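Local coordinates for protein quinoline 2-oxidoreductase large subunit (Pseudomonas putida, PDB 1T3Q) that carries the molybdenum and pterin cytosine dinucleotide site of a molybdenum hydroxylase that probably oxidises quinoline at its 2-position, at residues N300-A305 and I380-L385; F312-N317 and V350-E355; S486-I491 and T623-A628; A519-V524 and R559-V564. All blocks are in the same frame, centred on the assembly; numbering follows the deposited sequence.

The four contacts fall into two pairs. Interactions 1 and 2, with centres 10 Å apart, share one mixed sheet: strands 298-306 and 312-322 are neighbours in it, joined by bonds such as Leu313 N to Ala305 O at 2.8 Å, and interaction 2 is nested in the chain inside the loop that interaction 1 closes. Interactions 3 and 4, with centres 9 Å apart, meet where helix 549-576 lies on a second sheet; Ala560 CB packs 3.4 Å from Ala487 O. The centres of interactions 1 and 3 are 48 Å apart. The side chains of Ala487 and Val521 each lie about 14 Å from the bound pterin cytosine dinucleotide, too far to touch it.

Interaction 1: N300-A305 and I380-L385; sequences NEMGLA and IARETL
Met302 and Leu304 pack against Ala381, Arg382 and Leu385 in a buried helix-on-sheet contact, strand 298-306 facing helix 375-393 within the first molybdopterin-binding family region. The axes of the two short segments pass 9.0 Å apart at 34°, and no hydrogen bond links them. Met302 is the main bridge. Its CG is anti to the backbone N (chi1 -169°), and the chain runs extended to SD, which lies over the helix backbone 3.5 Å from Arg382 N; the bend at the last torsion then sets CE against Ala381 CB at 3.8 Å. Phe191 of strand 185-193 packs against Ala381 and Leu385. Arg382 gives the sulphur its CB, but the rest of its chain leads away: NE and NH1 both grip Glu383 OE1 side-on, at 3.1 and 3.0 Å, with that oxygen near the guanidinium plane. NH1 also bonds Gln379 OE1, NH2 bonds Ile344 O, and Glu383 has a second salt bridge, to Arg401. An alanine in place of Arg382 would probably leave Glu383 OE1 without two donors and Ile344 O without its NH2 partner. One turn further on, Leu385 points CD1 at the methionine chain, 3.7 Å from Met302 CG.

Interaction 2: F312-N317 and V350-E355; sequences FLALEN and VPAVSE
Leu315 and Asn317 are tied to Ala352 and Ser354 by a ladder of backbone bonds between two parallel strands, whose short axes lie 4.8 Å apart. Leu315 uses both its backbone N-H and its C=O across the contact: its N donates to Ala352 O at 3.1 Å, and its O accepts from Ser354 N at 3.2 Å. Ser354 O then takes the N-H of Asn317, 3.0 Å away and 161° at the hydrogen. Between these bonds, CA-H groups lean on the same carbonyl oxygens, as where Glu316 CA approaches Ser354 O at 3.3 Å. The ladder continues with a backbone bond between Asn317 and Glu356. Partners beyond the two segments take up further groups: Val353 N donates to Asp174 OD1, Glu355 O accepts from Ser170 OG, and the carboxylate atom Glu355 OE2 from Arg171 N; the amide oxygen of Asn317 is held by Asn300 ND2. At the other end Pro351, which has no N-H to give, sets its ring carbon CD 3.4 Å from Phe312 O. Val350 CG1, anti to its own backbone N (chi1 -174°), packs on Leu315 CB at 3.9 Å, while its other methyl, CG2, meets Phe312 CD2 at 4.1 Å. Leu313 and Ala314 both face Ala305 in a classic beta bulge. Parallel neighbours joined through helix 337-342 form a beta-alpha-beta crossover, here part of a mixed sheet.

Interaction 3: S486-I491 and T623-A628; sequences SATVRI and TLEATA
Thr488 and Thr627 meet hydroxyl to hydroxyl across a non-hydrogen-bonded pair, their OG1 atoms 2.6 Å apart. In both, OG1 is anti to the carbonyl carbon, setting the hydroxyls against each other. Next along the same face, Glu625 extends over Arg490: its CG touches Arg490 CB at 3.6 Å, and OE2 comes to 3.4 Å from Arg490 CD. The guanidinium and carboxylate planes are 75° apart, and NH1 of Arg490 stays 4.2 Å from Glu625 OE2, too far for a salt bridge. These residues belong to antiparallel neighbours in a four-stranded mixed sheet, strand 625-629 at its edge within the chain, where Val489 and Ala626 bond reciprocally through their backbones. The charged ends look elsewhere: Arg490 NE forms a salt bridge with Asp492 and its NH1 bonds Thr536 O of the second subunit, while Glu625 OE2 accepts from Thr539 N of that subunit. An alanine in place of Glu625 would probably leave this Thr539 amide without its acceptor and open a gap beside Arg490 CD and Thr488 CG2. On the other face, Ala487 and Ala626 turn to Ser556 and Ile563 of helix 549-576. Beyond Arg490, Ile491 N bonds Leu624 O at 2.9 Å, nearly straight at 166°.

Interaction 4: A519-V524 and R559-V564; sequences ADVLGV and RAASIV
Leu522 and Val521, near the C-terminal end of helix 510-522, rest on Ala561 and Val564 of helix 549-576. From its CB, which itself touches nothing of residues 559-564, Leu522 turns CG anti to its carbonyl carbon and beside its backbone N (chi1 -70°), bringing CG to 4.3 Å from Ala561 CB. There the chain forks. The branch CD2 reaches furthest, lying 3.8 Å from Ala561 O and 4.3 Å from Val564 CG2, and so bridges one turn of the facing helix. The branch CD1 comes no nearer to residues 559-564 than 4.5 Å, from Ala561 CB. The leucine also packs on Val489 and Val497, which places it between the second helix and the sheet of strands 486-491 and 497-501.

Val521 approaches the same alanine from the preceding position. Its CG1, anti to the backbone N (chi1 174°), presses on Ala561 CB at 3.5 Å, closer than carbons usually pack. A Schellman motif closes the helix, with Gly523 as its C-prime residue at positive phi (67°): Val524 N bonds Ala519 O at 2.9 Å, with a weak bond from Gly523 N to Asp520 O inside it. Beside the contact, Val521 O accepts from Arg565 NH2, a polar tie to the second helix.

Within the two segments the contact is wholly van der Waals, with no hydrogen bond across it. Its hold therefore depends on shape: the small Ala561 lets both the valine and the leucine come close.

Interaction 1: N300-A305 and I380-L385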
loop_
_atom_site.group_PDB
_atom_site.type_symbol
_atom_site.label_atom_id
_atom_site.label_comp_id
_atom_site.label_asym_id
_atom_site.label_seq_id
_atom_site.Cartn_x
_atom_site.Cartn_y
_atom_site.Cartn_z
ATOM N N ASN B 300 -35.902 31.255 10.313
ATOM C CA ASN B 300 -37.154 30.938 9.643
ATOM C C ASN B 300 -38.305 31.683 10.294
ATOM O O ASN B 300 -38.702 31.375 11.418
ATOM C CB ASN B 300 -37.441 29.431 9.669
ATOM C CG ASN B 300 -36.497 28.640 8.781
ATOM O OD1 ASN B 300 -35.447 28.167 9.227
ATOM N ND2 ASN B 300 -36.858 28.507 7.513
ATOM N N GLU B 301 -38.816 32.687 9.590
ATOM C CA GLU B 301 -39.945 33.461 10.071
ATOM C C GLU B 301 -41.132 32.708 9.496
ATOM O O GLU B 301 -41.486 32.881 8.330
ATOM C CB GLU B 301 -39.882 34.883 9.520
ATOM C CG GLU B 301 -38.704 35.674 10.045
ATOM C CD GLU B 301 -38.532 37.001 9.341
ATOM O OE1 GLU B 301 -39.541 37.716 9.169
ATOM O OE2 GLU B 301 -37.382 37.328 8.968
ATOM N N MET B 302 -41.727 31.857 10.320
ATOM C CA MET B 302 -42.831 31.022 9.884
ATOM C C MET B 302 -44.176 31.392 10.482
ATOM O O MET B 302 -44.267 31.848 11.622
ATOM C CB MET B 302 -42.506 29.562 10.210
ATOM C CG MET B 302 -43.444 28.545 9.582
ATOM S SD MET B 302 -42.965 26.854 10.004
ATOM C CE MET B 302 -41.617 26.588 8.890
ATOM N N GLY B 303 -45.222 31.188 9.688
ATOM C CA GLY B 303 -46.570 31.480 10.133
ATOM C C GLY B 303 -47.473 30.361 9.656
ATOM O O GLY B 303 -47.328 29.880 8.535
ATOM N N LEU B 304 -48.391 29.931 10.513
ATOM C CA LEU B 304 -49.323 28.866 10.174
ATOM C C LEU B 304 -50.740 29.325 10.482
ATOM O O LEU B 304 -51.030 29.777 11.586
ATOM C CB LEU B 304 -49.001 27.605 10.982
ATOM C CG LEU B 304 -49.893 26.373 10.795
ATOM C CD1 LEU B 304 -49.756 25.840 9.376
ATOM C CD2 LEU B 304 -49.481 25.295 11.800
ATOM N N ALA B 305 -51.616 29.228 9.492
ATOM C CA ALA B 305 -53.010 29.619 9.661
ATOM C C ALA B 305 -53.822 28.331 9.681
ATOM O O ALA B 305 -53.512 27.397 8.949
ATOM C CB ALA B 305 -53.451 30.507 8.502
ATOM N N ILE B 380 -38.058 21.968 12.910
ATOM C CA ILE B 380 -38.177 22.525 14.255
ATOM C C ILE B 380 -39.290 23.570 14.309
ATOM O O ILE B 380 -40.177 23.514 15.158
ATOM C CB ILE B 380 -36.854 23.213 14.712
ATOM C CG1 ILE B 380 -35.784 22.159 15.001
ATOM C CG2 ILE B 380 -37.106 24.067 15.960
ATOM C CD1 ILE B 380 -34.409 22.748 15.265
ATOM N N ALA B 381 -39.230 24.529 13.392
ATOM C CA ALA B 381 -40.209 25.606 13.339
ATOM C C ALA B 381 -41.649 25.137 13.127
ATOM O O ALA B 381 -42.546 25.523 13.878
ATOM C CB ALA B 381 -39.817 26.599 12.242
ATOM N N ARG B 382 -41.868 24.302 12.118
ATOM C CA ARG B 382 -43.219 23.823 11.821
ATOM C C ARG B 382 -43.800 22.944 12.926
ATOM O O ARG B 382 -44.920 23.164 13.369
ATOM C CB ARG B 382 -43.241 23.049 10.499
ATOM C CG ARG B 382 -44.651 22.761 9.983
ATOM C CD ARG B 382 -44.641 21.694 8.903
ATOM N NE ARG B 382 -43.982 20.487 9.383
ATOM C CZ ARG B 382 -42.791 20.070 8.972
ATOM N NH1 ARG B 382 -42.268 18.965 9.481
ATOM N NH2 ARG B 382 -42.136 20.743 8.035
ATOM N N GLU B 383 -43.043 21.943 13.368
ATOM C CA GLU B 383 -43.544 21.056 14.409
ATOM C C GLU B 383 -43.825 21.812 15.701
ATOM O O GLU B 383 -44.776 21.497 16.414
ATOM C CB GLU B 383 -42.561 19.910 14.658
ATOM C CG GLU B 383 -42.365 18.986 13.448
ATOM C CD GLU B 383 -43.662 18.323 12.988
ATOM O OE1 GLU B 383 -44.121 18.605 11.858
ATOM O OE2 GLU B 383 -44.225 17.516 13.759
ATOM N N THR B 384 -43.006 22.814 16.002
ATOM C CA THR B 384 -43.210 23.606 17.207
ATOM C C THR B 384 -44.490 24.435 17.086
ATOM O O THR B 384 -45.244 24.572 18.047
ATOM C CB THR B 384 -42.003 24.539 17.475
ATOM O OG1 THR B 384 -40.859 23.744 17.819
ATOM C CG2 THR B 384 -42.300 25.498 18.622
ATOM N N LEU B 385 -44.736 24.984 15.902
ATOM C CA LEU B 385 -45.941 25.781 15.678
ATOM C C LEU B 385 -47.177 24.887 15.660
ATOM O O LEU B 385 -48.247 25.284 16.116
ATOM C CB LEU B 385 -45.832 26.549 14.359
ATOM C CG LEU B 385 -44.808 27.687 14.347
ATOM C CD1 LEU B 385 -44.798 28.362 12.976
ATOM C CD2 LEU B 385 -45.160 28.700 15.425
#

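Interaction 2: F312-N317 and V350-E355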
loop_
_atom_site.group_PDB
_atom_site.type_symbol
_atom_site.label_atom_id
_atom_site.label_comp_id
_atom_site.label_asym_id
_atom_site.label_seq_id
_atom_site.Cartn_x
_atom_site.Cartn_y
_atom_site.Cartn_z
ATOM N N PHE B 312 -54.955 22.915 8.586
ATOM C CA PHE B 312 -54.039 23.944 8.106
ATOM C C PHE B 312 -54.557 24.617 6.845
ATOM O O PHE B 312 -54.855 23.955 5.853
ATOM C CB PHE B 312 -52.654 23.350 7.821
ATOM C CG PHE B 312 -52.048 22.622 8.987
ATOM C CD1 PHE B 312 -52.372 22.974 10.295
ATOM C CD2 PHE B 312 -51.134 21.595 8.776
ATOM C CE1 PHE B 312 -51.791 22.310 11.379
ATOM C CE2 PHE B 312 -50.545 20.922 9.851
ATOM C CZ PHE B 312 -50.875 21.282 11.154
ATOM N N LEU B 313 -54.646 25.941 6.884
ATOM C CA LEU B 313 -55.134 26.709 5.744
ATOM C C LEU B 313 -53.998 27.333 4.947
ATOM O O LEU B 313 -54.125 27.562 3.738
ATOM C CB LEU B 313 -56.071 27.814 6.227
ATOM C CG LEU B 313 -57.298 27.354 7.011
ATOM C CD1 LEU B 313 -58.103 28.576 7.448
ATOM C CD2 LEU B 313 -58.145 26.423 6.144
ATOM N N ALA B 314 -52.886 27.611 5.618
ATOM C CA ALA B 314 -51.752 28.225 4.945
ATOM C C ALA B 314 -50.481 28.181 5.771
ATOM O O ALA B 314 -50.519 28.174 7.001
ATOM C CB ALA B 314 -52.080 29.674 4.601
ATOM N N LEU B 315 -49.353 28.150 5.076
ATOM C CA LEU B 315 -48.057 28.155 5.733
ATOM C C LEU B 315 -47.165 29.151 5.013
ATOM O O LEU B 315 -46.977 29.084 3.796
ATOM C CB LEU B 315 -47.418 26.766 5.709
ATOM C CG LEU B 315 -46.058 26.667 6.421
ATOM C CD1 LEU B 315 -45.771 25.228 6.790
ATOM C CD2 LEU B 315 -44.957 27.215 5.525
ATOM N N GLU B 316 -46.618 30.080 5.778
ATOM C CA GLU B 316 -45.728 31.088 5.226
ATOM C C GLU B 316 -44.356 30.910 5.867
ATOM O O GLU B 316 -44.262 30.668 7.070
ATOM C CB GLU B 316 -46.284 32.473 5.539
ATOM C CG GLU B 316 -45.420 33.626 5.089
ATOM C CD GLU B 316 -46.158 34.950 5.173
ATOM O OE1 GLU B 316 -46.757 35.230 6.237
ATOM O OE2 GLU B 316 -46.139 35.707 4.178
ATOM N N ASN B 317 -43.296 31.009 5.070
ATOM C CA ASN B 317 -41.953 30.875 5.622
ATOM C C ASN B 317 -40.901 31.653 4.858
ATOM O O ASN B 317 -40.716 31.463 3.657
ATOM C CB ASN B 317 -41.517 29.408 5.681
ATOM C CG ASN B 317 -40.228 29.215 6.485
ATOM O OD1 ASN B 317 -39.301 28.535 6.045
ATOM N ND2 ASN B 317 -40.177 29.807 7.671
ATOM N N VAL B 350 -51.248 21.251 3.010
ATOM C CA VAL B 350 -51.416 22.689 3.214
ATOM C C VAL B 350 -51.682 23.270 1.828
ATOM O O VAL B 350 -50.776 23.361 1.003
ATOM C CB VAL B 350 -50.131 23.326 3.803
ATOM C CG1 VAL B 350 -50.389 24.785 4.150
ATOM C CG2 VAL B 350 -49.685 22.552 5.042
ATOM N N PRO B 351 -52.932 23.680 1.562
ATOM C CA PRO B 351 -53.345 24.244 0.271
ATOM C C PRO B 351 -52.710 25.551 -0.204
ATOM O O PRO B 351 -52.517 25.739 -1.406
ATOM C CB PRO B 351 -54.857 24.354 0.422
ATOM C CG PRO B 351 -55.009 24.690 1.866
ATOM C CD PRO B 351 -54.039 23.738 2.533
ATOM N N ALA B 352 -52.390 26.455 0.716
ATOM C CA ALA B 352 -51.788 27.730 0.327
ATOM C C ALA B 352 -50.416 27.911 0.964
ATOM O O ALA B 352 -50.273 27.831 2.185
ATOM C CB ALA B 352 -52.701 28.884 0.721
ATOM N N VAL B 353 -49.413 28.173 0.133
ATOM C CA VAL B 353 -48.050 28.345 0.618
ATOM C C VAL B 353 -47.317 29.523 -0.011
ATOM O O VAL B 353 -47.468 29.811 -1.201
ATOM C CB VAL B 353 -47.211 27.074 0.354
ATOM C CG1 VAL B 353 -45.794 27.246 0.916
ATOM C CG2 VAL B 353 -47.892 25.863 0.969
ATOM N N SER B 354 -46.520 30.202 0.803
ATOM C CA SER B 354 -45.721 31.320 0.330
ATOM C C SER B 354 -44.393 31.245 1.061
ATOM O O SER B 354 -44.327 31.448 2.273
ATOM C CB SER B 354 -46.400 32.653 0.628
ATOM O OG SER B 354 -45.580 33.724 0.188
ATOM N N GLU B 355 -43.334 30.933 0.327
ATOM C CA GLU B 355 -42.031 30.831 0.944
ATOM C C GLU B 355 -40.940 31.394 0.072
ATOM O O GLU B 355 -41.073 31.462 -1.151
ATOM C CB GLU B 355 -41.713 29.369 1.296
ATOM C CG GLU B 355 -41.695 28.383 0.130
ATOM C CD GLU B 355 -40.543 28.598 -0.831
ATOM O OE1 GLU B 355 -39.416 28.892 -0.371
ATOM O OE2 GLU B 355 -40.758 28.457 -2.055
#

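Interaction 3: S486-I491 and T623-A628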
loop_
_atom_site.group_PDB
_atom_site.type_symbol
_atom_site.label_atom_id
_atom_site.label_comp_id
_atom_site.label_asym_id
_atom_site.label_seq_id
_atom_site.Cartn_x
_atom_site.Cartn_y
_atom_site.Cartn_z
ATOM N N SER B 486 -21.845 3.613 -9.847
ATOM C CA SER B 486 -21.686 2.257 -10.339
ATOM C C SER B 486 -21.105 1.329 -9.285
ATOM O O SER B 486 -20.498 1.769 -8.311
ATOM C CB SER B 486 -20.786 2.246 -11.579
ATOM O OG SER B 486 -19.435 2.539 -11.247
ATOM N N ALA B 487 -21.323 0.038 -9.487
ATOM C CA ALA B 487 -20.803 -0.985 -8.596
ATOM C C ALA B 487 -20.327 -2.097 -9.500
ATOM O O ALA B 487 -20.823 -2.252 -10.616
ATOM C CB ALA B 487 -21.895 -1.502 -7.667
ATOM N N THR B 488 -19.351 -2.860 -9.028
ATOM C CA THR B 488 -18.849 -3.972 -9.801
ATOM C C THR B 488 -19.016 -5.210 -8.946
ATOM O O THR B 488 -18.844 -5.163 -7.726
ATOM C CB THR B 488 -17.362 -3.788 -10.170
ATOM O OG1 THR B 488 -17.223 -2.644 -11.024
ATOM C CG2 THR B 488 -16.839 -5.015 -10.895
ATOM N N VAL B 489 -19.387 -6.307 -9.591
ATOM C CA VAL B 489 -19.573 -7.567 -8.897
ATOM C C VAL B 489 -18.908 -8.654 -9.712
ATOM O O VAL B 489 -19.145 -8.779 -10.917
ATOM C CB VAL B 489 -21.072 -7.911 -8.722
ATOM C CG1 VAL B 489 -21.220 -9.309 -8.133
ATOM C CG2 VAL B 489 -21.733 -6.898 -7.807
ATOM N N ARG B 490 -18.052 -9.425 -9.052
ATOM C CA ARG B 490 -17.363 -10.527 -9.692
ATOM C C ARG B 490 -17.644 -11.782 -8.898
ATOM O O ARG B 490 -17.587 -11.772 -7.671
ATOM C CB ARG B 490 -15.843 -10.307 -9.704
ATOM C CG ARG B 490 -15.055 -11.522 -10.213
ATOM C CD ARG B 490 -13.548 -11.263 -10.183
ATOM N NE ARG B 490 -13.040 -11.192 -8.814
ATOM C CZ ARG B 490 -11.893 -10.616 -8.467
ATOM N NH1 ARG B 490 -11.120 -10.050 -9.386
ATOM N NH2 ARG B 490 -11.523 -10.593 -7.195
ATOM N N ILE B 491 -17.964 -12.856 -9.601
ATOM C CA ILE B 491 -18.177 -14.125 -8.935
ATOM C C ILE B 491 -16.836 -14.804 -9.118
ATOM O O ILE B 491 -16.429 -15.088 -10.241
ATOM C CB ILE B 491 -19.266 -14.978 -9.613
ATOM C CG1 ILE B 491 -20.601 -14.227 -9.604
ATOM C CG2 ILE B 491 -19.398 -16.315 -8.872
ATOM C CD1 ILE B 491 -21.734 -14.969 -10.317
ATOM N N THR B 623 -18.081 -14.037 -19.193
ATOM C CA THR B 623 -17.586 -13.018 -18.273
ATOM C C THR B 623 -18.419 -12.993 -16.993
ATOM O O THR B 623 -19.618 -12.703 -17.040
ATOM C CB THR B 623 -17.653 -11.616 -18.898
ATOM O OG1 THR B 623 -17.066 -11.642 -20.205
ATOM C CG2 THR B 623 -16.893 -10.622 -18.029
ATOM N N LEU B 624 -17.798 -13.286 -15.850
ATOM C CA LEU B 624 -18.535 -13.267 -14.589
ATOM C C LEU B 624 -18.203 -12.087 -13.672
ATOM O O LEU B 624 -18.198 -12.213 -12.449
ATOM C CB LEU B 624 -18.367 -14.594 -13.831
ATOM C CG LEU B 624 -19.140 -15.798 -14.394
ATOM C CD1 LEU B 624 -19.107 -16.938 -13.378
ATOM C CD2 LEU B 624 -20.592 -15.420 -14.688
ATOM N N GLU B 625 -17.928 -10.939 -14.283
ATOM C CA GLU B 625 -17.656 -9.707 -13.557
ATOM C C GLU B 625 -18.343 -8.626 -14.381
ATOM O O GLU B 625 -18.153 -8.553 -15.598
ATOM C CB GLU B 625 -16.147 -9.423 -13.459
ATOM C CG GLU B 625 -15.826 -8.162 -12.655
ATOM C CD GLU B 625 -14.351 -8.042 -12.277
ATOM O OE1 GLU B 625 -13.996 -7.060 -11.591
ATOM O OE2 GLU B 625 -13.553 -8.926 -12.656
ATOM N N ALA B 626 -19.154 -7.804 -13.728
ATOM C CA ALA B 626 -19.880 -6.757 -14.437
ATOM C C ALA B 626 -20.028 -5.501 -13.599
ATOM O O ALA B 626 -19.949 -5.544 -12.370
ATOM C CB ALA B 626 -21.262 -7.275 -14.852
ATOM N N THR B 627 -20.267 -4.386 -14.281
ATOM C CA THR B 627 -20.418 -3.091 -13.638
ATOM C C THR B 627 -21.695 -2.419 -14.134
ATOM O O THR B 627 -22.067 -2.556 -15.299
ATOM C CB THR B 627 -19.202 -2.190 -13.966
ATOM O OG1 THR B 627 -18.006 -2.836 -13.510
ATOM C CG2 THR B 627 -19.330 -0.827 -13.294
ATOM N N ALA B 628 -22.366 -1.695 -13.246
ATOM C CA ALA B 628 -23.592 -1.010 -13.616
ATOM C C ALA B 628 -23.872 0.161 -12.695
ATOM O O ALA B 628 -23.653 0.084 -11.487
ATOM C CB ALA B 628 -24.771 -1.987 -13.576
#

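Interaction 4: A519-V524 and R559-V564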
loop_
_atom_site.group_PDB
_atom_site.type_symbol
_atom_site.label_atom_id
_atom_site.label_comp_id
_atom_site.label_asym_id
_atom_site.label_seq_id
_atom_site.Cartn_x
_atom_site.Cartn_y
_atom_site.Cartn_z
ATOM N N ALA B 519 -25.236 -10.843 -1.120
ATOM C CA ALA B 519 -25.467 -12.243 -0.787
ATOM C C ALA B 519 -26.869 -12.668 -1.220
ATOM O O ALA B 519 -27.050 -13.722 -1.838
ATOM C CB ALA B 519 -25.303 -12.447 0.709
ATOM N N ASP B 520 -27.857 -11.844 -0.898
ATOM C CA ASP B 520 -29.241 -12.152 -1.253
ATOM C C ASP B 520 -29.508 -12.146 -2.749
ATOM O O ASP B 520 -30.267 -12.981 -3.245
ATOM C CB ASP B 520 -30.194 -11.194 -0.533
ATOM C CG ASP B 520 -30.396 -11.575 0.925
ATOM O OD1 ASP B 520 -31.185 -10.912 1.628
ATOM O OD2 ASP B 520 -29.759 -12.558 1.362
ATOM N N VAL B 521 -28.895 -11.211 -3.473
ATOM C CA VAL B 521 -29.100 -11.145 -4.916
ATOM C C VAL B 521 -28.562 -12.405 -5.599
ATOM O O VAL B 521 -29.223 -12.976 -6.466
ATOM C CB VAL B 521 -28.410 -9.906 -5.544
ATOM C CG1 VAL B 521 -28.515 -9.964 -7.062
ATOM C CG2 VAL B 521 -29.059 -8.629 -5.036
ATOM N N LEU B 522 -27.372 -12.845 -5.193
ATOM C CA LEU B 522 -26.754 -14.026 -5.788
ATOM C C LEU B 522 -27.116 -15.348 -5.108
ATOM O O LEU B 522 -26.701 -16.412 -5.557
ATOM C CB LEU B 522 -25.228 -13.854 -5.819
ATOM C CG LEU B 522 -24.727 -12.804 -6.826
ATOM C CD1 LEU B 522 -23.256 -12.503 -6.598
ATOM C CD2 LEU B 522 -24.956 -13.317 -8.239
ATOM N N GLY B 523 -27.889 -15.281 -4.031
ATOM C CA GLY B 523 -28.297 -16.495 -3.341
ATOM C C GLY B 523 -27.186 -17.257 -2.646
ATOM O O GLY B 523 -27.186 -18.491 -2.636
ATOM N N VAL B 524 -26.235 -16.530 -2.066
ATOM C CA VAL B 524 -25.117 -17.147 -1.360
ATOM C C VAL B 524 -24.991 -16.559 0.039
ATOM O O VAL B 524 -25.550 -15.500 0.330
ATOM C CB VAL B 524 -23.778 -16.920 -2.095
ATOM C CG1 VAL B 524 -23.810 -17.583 -3.460
ATOM C CG2 VAL B 524 -23.496 -15.426 -2.219
ATOM N N ARG B 559 -27.971 -4.256 -9.787
ATOM C CA ARG B 559 -27.800 -4.301 -11.236
ATOM C C ARG B 559 -26.572 -5.099 -11.672
ATOM O O ARG B 559 -26.659 -5.950 -12.554
ATOM C CB ARG B 559 -27.673 -2.884 -11.810
ATOM C CG ARG B 559 -28.960 -2.074 -11.891
ATOM C CD ARG B 559 -28.819 -1.016 -12.995
ATOM N NE ARG B 559 -28.627 -1.660 -14.294
ATOM C CZ ARG B 559 -27.978 -1.129 -15.329
ATOM N NH1 ARG B 559 -27.875 -1.818 -16.458
ATOM N NH2 ARG B 559 -27.417 0.071 -15.243
ATOM N N ALA B 560 -25.418 -4.803 -11.072
ATOM C CA ALA B 560 -24.189 -5.489 -11.432
ATOM C C ALA B 560 -24.283 -6.983 -11.131
ATOM O O ALA B 560 -23.893 -7.815 -11.953
ATOM C CB ALA B 560 -23.006 -4.873 -10.697
ATOM N N ALA B 561 -24.804 -7.318 -9.958
ATOM C CA ALA B 561 -24.942 -8.719 -9.565
ATOM C C ALA B 561 -25.923 -9.442 -10.484
ATOM O O ALA B 561 -25.743 -10.620 -10.792
ATOM C CB ALA B 561 -25.414 -8.813 -8.121
ATOM N N SER B 562 -26.950 -8.729 -10.931
ATOM C CA SER B 562 -27.954 -9.315 -11.816
ATOM C C SER B 562 -27.342 -9.742 -13.144
ATOM O O SER B 562 -27.664 -10.805 -13.671
ATOM C CB SER B 562 -29.088 -8.318 -12.071
ATOM O OG SER B 562 -30.031 -8.852 -12.986
ATOM N N ILE B 563 -26.455 -8.913 -13.683
ATOM C CA ILE B 563 -25.816 -9.228 -14.952
ATOM C C ILE B 563 -25.084 -10.559 -14.889
ATOM O O ILE B 563 -25.248 -11.407 -15.770
ATOM C CB ILE B 563 -24.819 -8.133 -15.371
ATOM C CG1 ILE B 563 -25.572 -6.822 -15.623
ATOM C CG2 ILE B 563 -24.055 -8.571 -16.619
ATOM C CD1 ILE B 563 -24.668 -5.641 -15.843
ATOM N N VAL B 564 -24.271 -10.753 -13.855
ATOM C CA VAL B 564 -23.538 -12.002 -13.747
ATOM C C VAL B 564 -24.455 -13.140 -13.302
ATOM O O VAL B 564 -24.254 -14.291 -13.693
ATOM C CB VAL B 564 -22.319 -11.860 -12.803
ATOM C CG1 VAL B 564 -21.334 -10.873 -13.410
ATOM C CG2 VAL B 564 -22.755 -11.390 -11.426
#